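Local coordinates for protein type I topoisomerase, putative (Deinococcus radiodurans, PDB 2F4Q) that probably relaxes DNA as a type IB topoisomerase, cutting and rejoining one strand without ATP, at residues 6-11 / 62-67; 133-138 / 179-184; 111-116 / 124-129. All blocks are in the same frame, centred on the assembly; numbering follows the deposited sequence. Where two conformers were deposited one is given.

Contact 1: residues 6-11 / 62-67; sequences ELLAEE and NELQAF
Asn62, which faces Glu11 across the contact, gives its backbone O to the shortest polar bond here: Gln65 NE2 donates to Asn62 O over 2.7 Å, almost straight at 170° and directed at a lone pair in the carbonyl plane. A second backbone oxygen, that of Asp59, also takes a bond from Gln65 NE2, so the side-chain amide braces the turn leading into strand 64-69. Gln65 and Ala66 form a classic beta bulge opposite Arg78 on strand 75-79, in an antiparallel five-stranded sheet. Across the bulge Leu64 and Phe67 both project toward helix 4-9, although the bulge pair lies between them in sequence.

Leu8 reaches both. Its CD1 lies 3.8 Å from Leu64 CD2, while its CB lies 3.9 Å from Phe67 CE2, approaching that ring obliquely. Phe67 carries its ring between the backbone N and the carbonyl carbon (chi1 62°), and the ring also meets Tyr55 of the adjoining strand 54-56. No hydrogen bond joins the two segments; the helix rests on the sheet through apolar carbons. Ala9 N sits 4.3 Å from Phe67 CZ, at the edge of the ring and close to its plane.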
loop_
_atom_site.group_PDB
_atom_site.type_symbol
_atom_site.label_atom_id
_atom_site.label_comp_id
_atom_site.label_asym_id
_atom_site.label_seq_id
_atom_site.Cartn_x
_atom_site.Cartn_y
_atom_site.Cartn_z
ATOM N N GLU A 6 12.993 -0.042 -13.096
ATOM C CA GLU A 6 13.069 -0.563 -14.463
ATOM C C GLU A 6 11.834 -0.181 -15.275
ATOM O O GLU A 6 11.940 0.165 -16.453
ATOM C CB GLU A 6 13.238 -2.085 -14.456
ATOM C CG GLU A 6 14.628 -2.570 -14.066
ATOM C CD GLU A 6 14.700 -4.081 -13.903
ATOM O OE1 GLU A 6 13.642 -4.721 -13.718
ATOM O OE2 GLU A 6 15.821 -4.631 -13.958
ATOM N N LEU A 7 10.669 -0.252 -14.636
ATOM C CA LEU A 7 9.406 0.145 -15.253
ATOM C C LEU A 7 9.390 1.644 -15.563
ATOM O O LEU A 7 8.910 2.060 -16.621
ATOM C CB LEU A 7 8.230 -0.231 -14.341
ATOM C CG LEU A 7 6.799 -0.150 -14.881
ATOM C CD1 LEU A 7 6.547 -1.204 -15.954
ATOM C CD2 LEU A 7 5.801 -0.306 -13.741
ATOM N N LEU A 8 9.928 2.443 -14.642
ATOM C CA LEU A 8 10.002 3.896 -14.810
ATOM C C LEU A 8 11.144 4.340 -15.729
ATOM O O LEU A 8 11.105 5.441 -16.276
ATOM C CB LEU A 8 10.110 4.600 -13.448
ATOM C CG LEU A 8 9.022 4.367 -12.389
ATOM C CD1 LEU A 8 9.369 5.082 -11.089
ATOM C CD2 LEU A 8 7.627 4.770 -12.871
ATOM N N ALA A 9 12.149 3.480 -15.904
ATOM C CA ALA A 9 13.310 3.783 -16.756
ATOM C C ALA A 9 12.948 3.916 -18.237
ATOM O O ALA A 9 13.643 4.595 -18.995
ATOM C CB ALA A 9 14.402 2.735 -16.569
ATOM N N GLU A 10 11.859 3.262 -18.635
ATOM C CA GLU A 10 11.348 3.333 -20.004
ATOM C C GLU A 10 10.510 4.597 -20.224
ATOM O O GLU A 10 10.039 4.856 -21.335
ATOM C CB GLU A 10 10.513 2.087 -20.316
ATOM C CG GLU A 10 11.293 0.775 -20.264
ATOM C CD GLU A 10 10.417 -0.434 -19.964
ATOM O OE1 GLU A 10 10.877 -1.568 -20.212
ATOM O OE2 GLU A 10 9.276 -0.260 -19.477
ATOM N N GLU A 11 10.348 5.380 -19.159
ATOM C CA GLU A 11 9.495 6.566 -19.156
ATOM C C GLU A 11 10.276 7.834 -18.790
ATOM O O GLU A 11 10.048 8.901 -19.364
ATOM C CB GLU A 11 8.336 6.353 -18.173
ATOM C CG GLU A 11 7.363 7.522 -18.036
ATOM C CD GLU A 11 6.576 7.488 -16.733
ATOM O OE1 GLU A 11 6.624 6.463 -16.016
ATOM O OE2 GLU A 11 5.907 8.498 -16.420
ATOM N N ASN A 62 4.737 13.479 -10.573
ATOM C CA ASN A 62 5.249 12.213 -10.033
ATOM C C ASN A 62 5.795 12.334 -8.610
ATOM O O ASN A 62 6.540 13.267 -8.302
ATOM C CB ASN A 62 6.323 11.628 -10.960
ATOM C CG ASN A 62 5.751 11.088 -12.267
ATOM O OD1 ASN A 62 4.537 10.948 -12.424
ATOM N ND2 ASN A 62 6.634 10.778 -13.211
ATOM N N GLU A 63 5.416 11.390 -7.750
ATOM C CA GLU A 63 5.867 11.366 -6.353
ATOM C C GLU A 63 7.358 11.082 -6.266
ATOM O O GLU A 63 8.059 11.652 -5.430
ATOM C CB GLU A 63 5.106 10.308 -5.542
ATOM C CG GLU A 63 3.634 10.616 -5.325
ATOM C CD GLU A 63 2.784 10.331 -6.540
ATOM O OE1 GLU A 63 3.082 9.352 -7.257
ATOM O OE2 GLU A 63 1.811 11.079 -6.775
ATOM N N LEU A 64 7.822 10.175 -7.122
ATOM C CA LEU A 64 9.238 9.883 -7.263
ATOM C C LEU A 64 9.793 10.750 -8.388
ATOM O O LEU A 64 9.539 10.489 -9.568
ATOM C CB LEU A 64 9.454 8.391 -7.552
ATOM C CG LEU A 64 10.896 7.883 -7.604
ATOM C CD1 LEU A 64 11.643 8.277 -6.343
ATOM C CD2 LEU A 64 10.933 6.374 -7.819
ATOM N N GLN A 65 10.539 11.785 -8.011
ATOM C CA GLN A 65 11.022 12.788 -8.962
ATOM C C GLN A 65 12.360 12.428 -9.590
ATOM O O GLN A 65 12.623 12.767 -10.746
ATOM C CB GLN A 65 11.112 14.159 -8.290
ATOM C CG GLN A 65 9.775 14.865 -8.166
ATOM C CD GLN A 65 9.222 15.309 -9.512
ATOM O OE1 GLN A 65 9.897 15.998 -10.281
ATOM N NE2 GLN A 65 7.990 14.913 -9.801
ATOM N N ALA A 66 13.203 11.752 -8.815
ATOM C CA ALA A 66 14.495 11.288 -9.290
ATOM C C ALA A 66 14.910 10.010 -8.576
ATOM O O ALA A 66 14.588 9.809 -7.403
ATOM C CB ALA A 66 15.552 12.368 -9.102
ATOM N N PHE A 67 15.607 9.146 -9.307
ATOM C CA PHE A 67 16.298 8.004 -8.718
ATOM C C PHE A 67 17.623 7.744 -9.431
ATOM O O PHE A 67 17.794 8.098 -10.601
ATOM C CB PHE A 67 15.415 6.745 -8.681
ATOM C CG PHE A 67 14.980 6.247 -10.036
ATOM C CD1 PHE A 67 15.773 5.357 -10.753
ATOM C CD2 PHE A 67 13.758 6.641 -10.578
ATOM C CE1 PHE A 67 15.367 4.885 -11.999
ATOM C CE2 PHE A 67 13.348 6.175 -11.826
ATOM C CZ PHE A 67 14.148 5.292 -12.530
#

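Contact 2: residues 133-138 / 179-184; sequences VARFRV and QHKATS
Lys181 and Phe136 run antiparallel alongside one another, the lysine's aliphatic part passing CE1 and CZ of the ring while its ammonium goes on to the end of helix 120-134. The closest approach is tight, 3.3 Å between Lys181 CG and Phe136 CE1, and oblique to the ring. On one face of the same ring lies Ala134 CB, 3.5 Å above the plane and displaced toward the rim; Phe169 of strand 166-172 meets the ring edge-to-face.

A bend at chi2 (-86°) turns the lysine chain from strand 178-184 toward Ala134, the last helical residue. There Lys181 NZ donates to Ala134 O at 2.7 Å, tilted 21° from the carbonyl plane. Water 2 extends the link, accepting from Lys181 NZ at 2.9 Å and donating to Arg135 O at 2.7 Å. Arg135, with positive phi, is where the chain leaves the helix, and its side chain lies roughly perpendicular to the lysine chain, with Arg135 NE 3.9 Å from Lys181 NZ. Farther along the strand, water 1 joins Val133 O to Ala182 O, weakly on the strand side.

The two cations are brought together by Asp277, whose carboxylate makes salt bridges with both, OD1 with Lys181 NZ and OD2 with Arg135 NE. One ammonium thus serves a helix-end carbonyl, a water and a carboxylate, fastening helix 120-134 to the edge of the three-stranded sheet in the catalytic core. Asp277, shared by the two cations, would probably favour a protonated lysine in this buried position.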
loop_
_atom_site.group_PDB
_atom_site.type_symbol
_atom_site.label_atom_id
_atom_site.label_comp_id
_atom_site.label_asym_id
_atom_site.label_seq_id
_atom_site.Cartn_x
_atom_site.Cartn_y
_atom_site.Cartn_z
ATOM N N VAL A 133 -3.704 -6.180 1.164
ATOM C CA VAL A 133 -5.017 -6.837 1.147
ATOM C C VAL A 133 -5.645 -7.006 2.541
ATOM O O VAL A 133 -6.874 -7.035 2.664
ATOM C CB VAL A 133 -4.931 -8.199 0.400
ATOM C CG1 VAL A 133 -6.210 -9.023 0.564
ATOM C CG2 VAL A 133 -4.633 -7.962 -1.075
ATOM N N ALA A 134 -4.818 -7.110 3.579
ATOM C CA ALA A 134 -5.328 -7.396 4.925
ATOM C C ALA A 134 -5.056 -6.300 5.957
ATOM O O ALA A 134 -5.527 -6.398 7.081
ATOM C CB ALA A 134 -4.806 -8.756 5.422
ATOM N N ARG A 135 -4.313 -5.261 5.570
ATOM C CA ARG A 135 -4.157 -4.046 6.397
ATOM C C ARG A 135 -3.423 -4.324 7.717
ATOM O O ARG A 135 -3.668 -3.667 8.728
ATOM C CB ARG A 135 -5.525 -3.387 6.659
ATOM C CG ARG A 135 -6.293 -3.026 5.365
ATOM C CD ARG A 135 -7.774 -2.732 5.620
ATOM N NE ARG A 135 -8.494 -3.907 6.127
ATOM C CZ ARG A 135 -8.915 -4.926 5.379
ATOM N NH1 ARG A 135 -8.750 -4.921 4.062
ATOM N NH2 ARG A 135 -9.545 -5.951 5.955
ATOM N N PHE A 136 -2.517 -5.299 7.701
ATOM C CA PHE A 136 -1.714 -5.578 8.889
ATOM C C PHE A 136 -0.777 -4.439 9.221
ATOM O O PHE A 136 -0.331 -3.707 8.333
ATOM C CB PHE A 136 -0.862 -6.830 8.686
ATOM C CG PHE A 136 -1.653 -8.087 8.571
ATOM C CD1 PHE A 136 -2.575 -8.445 9.561
ATOM C CD2 PHE A 136 -1.484 -8.923 7.480
ATOM C CE1 PHE A 136 -3.303 -9.618 9.457
ATOM C CE2 PHE A 136 -2.206 -10.102 7.372
ATOM C CZ PHE A 136 -3.108 -10.454 8.358
ATOM N N ARG A 137 -0.475 -4.304 10.509
ATOM C CA ARG A 137 0.681 -3.524 10.938
ATOM C C ARG A 137 1.929 -4.348 10.649
ATOM O O ARG A 137 1.867 -5.581 10.591
ATOM C CB ARG A 137 0.622 -3.249 12.436
ATOM C CG ARG A 137 -0.462 -2.278 12.891
ATOM C CD ARG A 137 -0.272 -2.015 14.387
ATOM N NE ARG A 137 -1.119 -0.940 14.912
ATOM C CZ ARG A 137 -2.355 -1.112 15.377
ATOM N NH1 ARG A 137 -2.916 -2.312 15.369
ATOM N NH2 ARG A 137 -3.038 -0.076 15.848
ATOM N N VAL A 138 3.060 -3.667 10.482
ATOM C CA VAL A 138 4.341 -4.344 10.259
ATOM C C VAL A 138 4.858 -4.929 11.572
ATOM O O VAL A 138 5.314 -6.075 11.607
ATOM C CB VAL A 138 5.387 -3.389 9.633
ATOM C CG1 VAL A 138 6.755 -4.063 9.509
ATOM C CG2 VAL A 138 4.916 -2.922 8.273
ATOM N N GLN A 179 -6.605 -9.596 15.974
ATOM C CA GLN A 179 -6.506 -9.469 14.534
ATOM C C GLN A 179 -6.909 -10.801 13.932
ATOM O O GLN A 179 -6.264 -11.814 14.174
ATOM C CB GLN A 179 -5.097 -9.063 14.103
ATOM C CG GLN A 179 -4.673 -7.643 14.490
ATOM C CD GLN A 179 -5.330 -6.574 13.621
ATOM O OE1 GLN A 179 -6.445 -6.130 13.898
ATOM N NE2 GLN A 179 -4.643 -6.173 12.559
ATOM N N HIS A 180 -8.020 -10.803 13.205
ATOM C CA HIS A 180 -8.457 -11.979 12.470
ATOM C C HIS A 180 -8.687 -11.540 11.028
ATOM O O HIS A 180 -9.433 -10.591 10.759
ATOM C CB HIS A 180 -9.742 -12.571 13.058
ATOM C CG HIS A 180 -10.322 -13.693 12.245
ATOM N ND1 HIS A 180 -11.081 -13.482 11.113
ATOM C CD2 HIS A 180 -10.250 -15.036 12.401
ATOM C CE1 HIS A 180 -11.451 -14.646 10.609
ATOM N NE2 HIS A 180 -10.966 -15.604 11.378
ATOM N N LYS A 181 -7.989 -12.194 10.111
ATOM C CA LYS A 181 -8.028 -11.823 8.703
ATOM C C LYS A 181 -7.987 -13.093 7.891
ATOM O O LYS A 181 -7.178 -13.976 8.159
ATOM C CB LYS A 181 -6.818 -10.963 8.336
ATOM C CG LYS A 181 -6.558 -9.788 9.265
ATOM C CD LYS A 181 -7.357 -8.561 8.867
ATOM C CE LYS A 181 -6.992 -7.394 9.782
ATOM N NZ LYS A 181 -7.270 -6.087 9.145
ATOM N N ALA A 182 -8.863 -13.191 6.900
ATOM C CA ALA A 182 -8.838 -14.334 6.008
ATOM C C ALA A 182 -8.835 -13.846 4.569
ATOM O O ALA A 182 -9.564 -12.912 4.221
ATOM C CB ALA A 182 -10.016 -15.245 6.273
ATOM N N THR A 183 -7.996 -14.463 3.745
ATOM C CA THR A 183 -7.973 -14.153 2.321
ATOM C C THR A 183 -7.937 -15.444 1.510
ATOM O O THR A 183 -7.406 -16.463 1.961
ATOM C CB THR A 183 -6.810 -13.186 1.949
ATOM O OG1 THR A 183 -6.789 -12.957 0.530
ATOM C CG2 THR A 183 -5.477 -13.740 2.385
ATOM N N SER A 184 -8.534 -15.397 0.326
ATOM C CA SER A 184 -8.537 -16.539 -0.567
ATOM C C SER A 184 -7.739 -16.191 -1.815
ATOM O O SER A 184 -8.121 -15.310 -2.585
ATOM C CB SER A 184 -9.969 -16.950 -0.919
ATOM O OG SER A 184 -10.678 -17.346 0.242
HETATM O O HOH W 1 -8.424 -9.783 3.617
HETATM O O HOH W 2 -5.385 -4.539 10.658
#

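Contact 3: residues 111-116 / 124-129; sequences ADLRAS and MALMTR
Leu113 lays its CD1 methyl over one face of the Arg129 guanidinium, 3.3 Å above the plane and shifted toward the rim, with Arg129 NH1 the nearest atom at 3.4 Å from Leu113 CD1. The arginine folds back at chi2 (-93°) to bring its flat group there, and a hydrogen bond from Arg129 NE to Thr109 OG1, one turn before Leu113, helps fix the rotation of the guanidinium. The other parts of the leucine meet the helix body: Leu113 CG is 3.8 Å from Ala125 CB, and Leu113 CD2 approaches the start of Leu126, 3.9 Å from its N.

Ala125 CB fits between this leucine and Asp112, whose CB is also 3.8 Å away from Ala125 CB. The carboxylate of Asp112 is engaged elsewhere, in a salt bridge with Arg121 and a hydrogen bond with Tyr225 of helix 219-230. The small side chain at Ala125 lets the backbones come close, Asp112 CA and Ala125 CA being 6.2 Å apart. This is a close helix-helix contact between consecutive helices, 91-113 and 120-134, joined by a short connection within the largely helical catalytic core of a type IB topoisomerase.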
loop_
_atom_site.group_PDB
_atom_site.type_symbol
_atom_site.label_atom_id
_atom_site.label_comp_id
_atom_site.label_asym_id
_atom_site.label_seq_id
_atom_site.Cartn_x
_atom_site.Cartn_y
_atom_site.Cartn_z
ATOM N N ALA A 111 6.683 -9.249 -10.115
ATOM C CA ALA A 111 8.026 -9.550 -10.610
ATOM C C ALA A 111 8.804 -10.365 -9.574
ATOM O O ALA A 111 9.460 -11.349 -9.918
ATOM C CB ALA A 111 8.772 -8.270 -10.968
ATOM N N ASP A 112 8.697 -9.971 -8.306
ATOM C CA ASP A 112 9.406 -10.653 -7.227
ATOM C C ASP A 112 8.774 -11.982 -6.836
ATOM O O ASP A 112 9.472 -12.893 -6.379
ATOM C CB ASP A 112 9.547 -9.738 -6.009
ATOM C CG ASP A 112 10.591 -8.653 -6.215
ATOM O OD1 ASP A 112 11.668 -8.961 -6.776
ATOM O OD2 ASP A 112 10.339 -7.497 -5.823
ATOM N N LEU A 113 7.462 -12.093 -7.028
ATOM C CA LEU A 113 6.727 -13.308 -6.674
ATOM C C LEU A 113 6.927 -14.445 -7.681
ATOM O O LEU A 113 6.689 -15.609 -7.356
ATOM C CB LEU A 113 5.235 -13.015 -6.483
ATOM C CG LEU A 113 4.799 -12.401 -5.144
ATOM C CD1 LEU A 113 3.378 -11.915 -5.236
ATOM C CD2 LEU A 113 4.942 -13.376 -3.976
ATOM N N ARG A 114 7.363 -14.104 -8.893
ATOM C CA ARG A 114 7.613 -15.114 -9.930
ATOM C C ARG A 114 8.938 -15.848 -9.735
ATOM O O ARG A 114 9.215 -16.829 -10.431
ATOM C CB ARG A 114 7.532 -14.497 -11.331
ATOM C CG ARG A 114 6.109 -14.188 -11.772
ATOM C CD ARG A 114 6.060 -13.622 -13.184
ATOM N NE ARG A 114 4.726 -13.104 -13.492
ATOM C CZ ARG A 114 4.447 -12.261 -14.484
ATOM N NH1 ARG A 114 5.408 -11.819 -15.286
ATOM N NH2 ARG A 114 3.197 -11.851 -14.670
ATOM N N ALA A 115 9.746 -15.371 -8.790
ATOM C CA ALA A 115 11.012 -16.011 -8.436
ATOM C C ALA A 115 10.778 -17.409 -7.866
ATOM O O ALA A 115 9.734 -17.683 -7.269
ATOM C CB ALA A 115 11.778 -15.152 -7.444
ATOM N N SER A 116 11.753 -18.289 -8.066
ATOM C CA SER A 116 11.656 -19.673 -7.619
ATOM C C SER A 116 12.032 -19.807 -6.146
ATOM O O SER A 116 12.952 -19.137 -5.672
ATOM C CB SER A 116 12.559 -20.560 -8.483
ATOM O OG SER A 116 12.547 -21.901 -8.033
HETATM N N MSE A 124 9.266 -10.923 0.903
HETATM C CA MSE A 124 8.855 -9.540 1.180
HETATM C C MSE A 124 7.712 -9.073 0.284
HETATM O O MSE A 124 6.839 -8.318 0.730
HETATM C CB MSE A 124 10.050 -8.589 1.130
HETATM C CG MSE A 124 11.045 -8.906 2.225
HETATM SE SE MSE A 124 12.486 -7.650 2.375
HETATM C CE MSE A 124 13.189 -7.817 0.599
ATOM N N ALA A 125 7.696 -9.546 -0.962
ATOM C CA ALA A 125 6.582 -9.264 -1.877
ATOM C C ALA A 125 5.281 -9.873 -1.346
ATOM O O ALA A 125 4.229 -9.227 -1.357
ATOM C CB ALA A 125 6.891 -9.779 -3.274
ATOM N N LEU A 126 5.372 -11.108 -0.862
ATOM C CA LEU A 126 4.240 -11.785 -0.219
ATOM C C LEU A 126 3.725 -10.992 0.984
ATOM O O LEU A 126 2.512 -10.784 1.131
ATOM C CB LEU A 126 4.660 -13.190 0.221
ATOM C CG LEU A 126 3.592 -14.138 0.766
ATOM C CD1 LEU A 126 2.710 -14.640 -0.362
ATOM C CD2 LEU A 126 4.259 -15.307 1.466
HETATM N N MSE A 127 4.656 -10.553 1.828
HETATM C CA MSE A 127 4.332 -9.738 2.999
HETATM C C MSE A 127 3.681 -8.421 2.599
HETATM O O MSE A 127 2.703 -8.002 3.213
HETATM C CB MSE A 127 5.590 -9.479 3.839
HETATM C CG MSE A 127 6.094 -10.722 4.566
HETATM SE SE MSE A 127 7.905 -10.531 5.257
HETATM C CE MSE A 127 7.472 -9.945 7.043
ATOM N N THR A 128 4.225 -7.780 1.561
ATOM C CA THR A 128 3.688 -6.510 1.067
ATOM C C THR A 128 2.253 -6.677 0.576
ATOM O O THR A 128 1.372 -5.846 0.863
ATOM C CB THR A 128 4.596 -5.921 -0.047
ATOM O OG1 THR A 128 5.894 -5.655 0.496
ATOM C CG2 THR A 128 4.014 -4.629 -0.628
ATOM N N ARG A 129 2.015 -7.758 -0.156
ATOM C CA ARG A 129 0.667 -8.084 -0.613
ATOM C C ARG A 129 -0.302 -8.243 0.550
ATOM O O ARG A 129 -1.452 -7.809 0.457
ATOM C CB ARG A 129 0.680 -9.340 -1.480
ATOM C CG ARG A 129 1.352 -9.130 -2.817
ATOM C CD ARG A 129 0.351 -8.743 -3.890
ATOM N NE ARG A 129 1.018 -8.594 -5.176
ATOM C CZ ARG A 129 0.995 -9.496 -6.153
ATOM N NH1 ARG A 129 0.318 -10.636 -6.017
ATOM N NH2 ARG A 129 1.651 -9.251 -7.274
#

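Contacts 2 and 3 share helix 120-134: contact 3 packs its middle against the end of helix 91-113, and contact 2 ties its last turn and the following loop to the three-stranded sheet. Their centres are 16 Å apart, and both fall in the family's catalytic core. Contact 1 belongs to the N-terminal sheet region, on the opposite side of the chain's centre from contact 2, with centres 30 Å apart. It is closer to contact 3, with nearest atoms about 7 Å apart but not touching. Helix 91-113 connects the two regions, since its Arg97 forms a salt bridge with Glu63 of contact 1 and its far end enters contact 3.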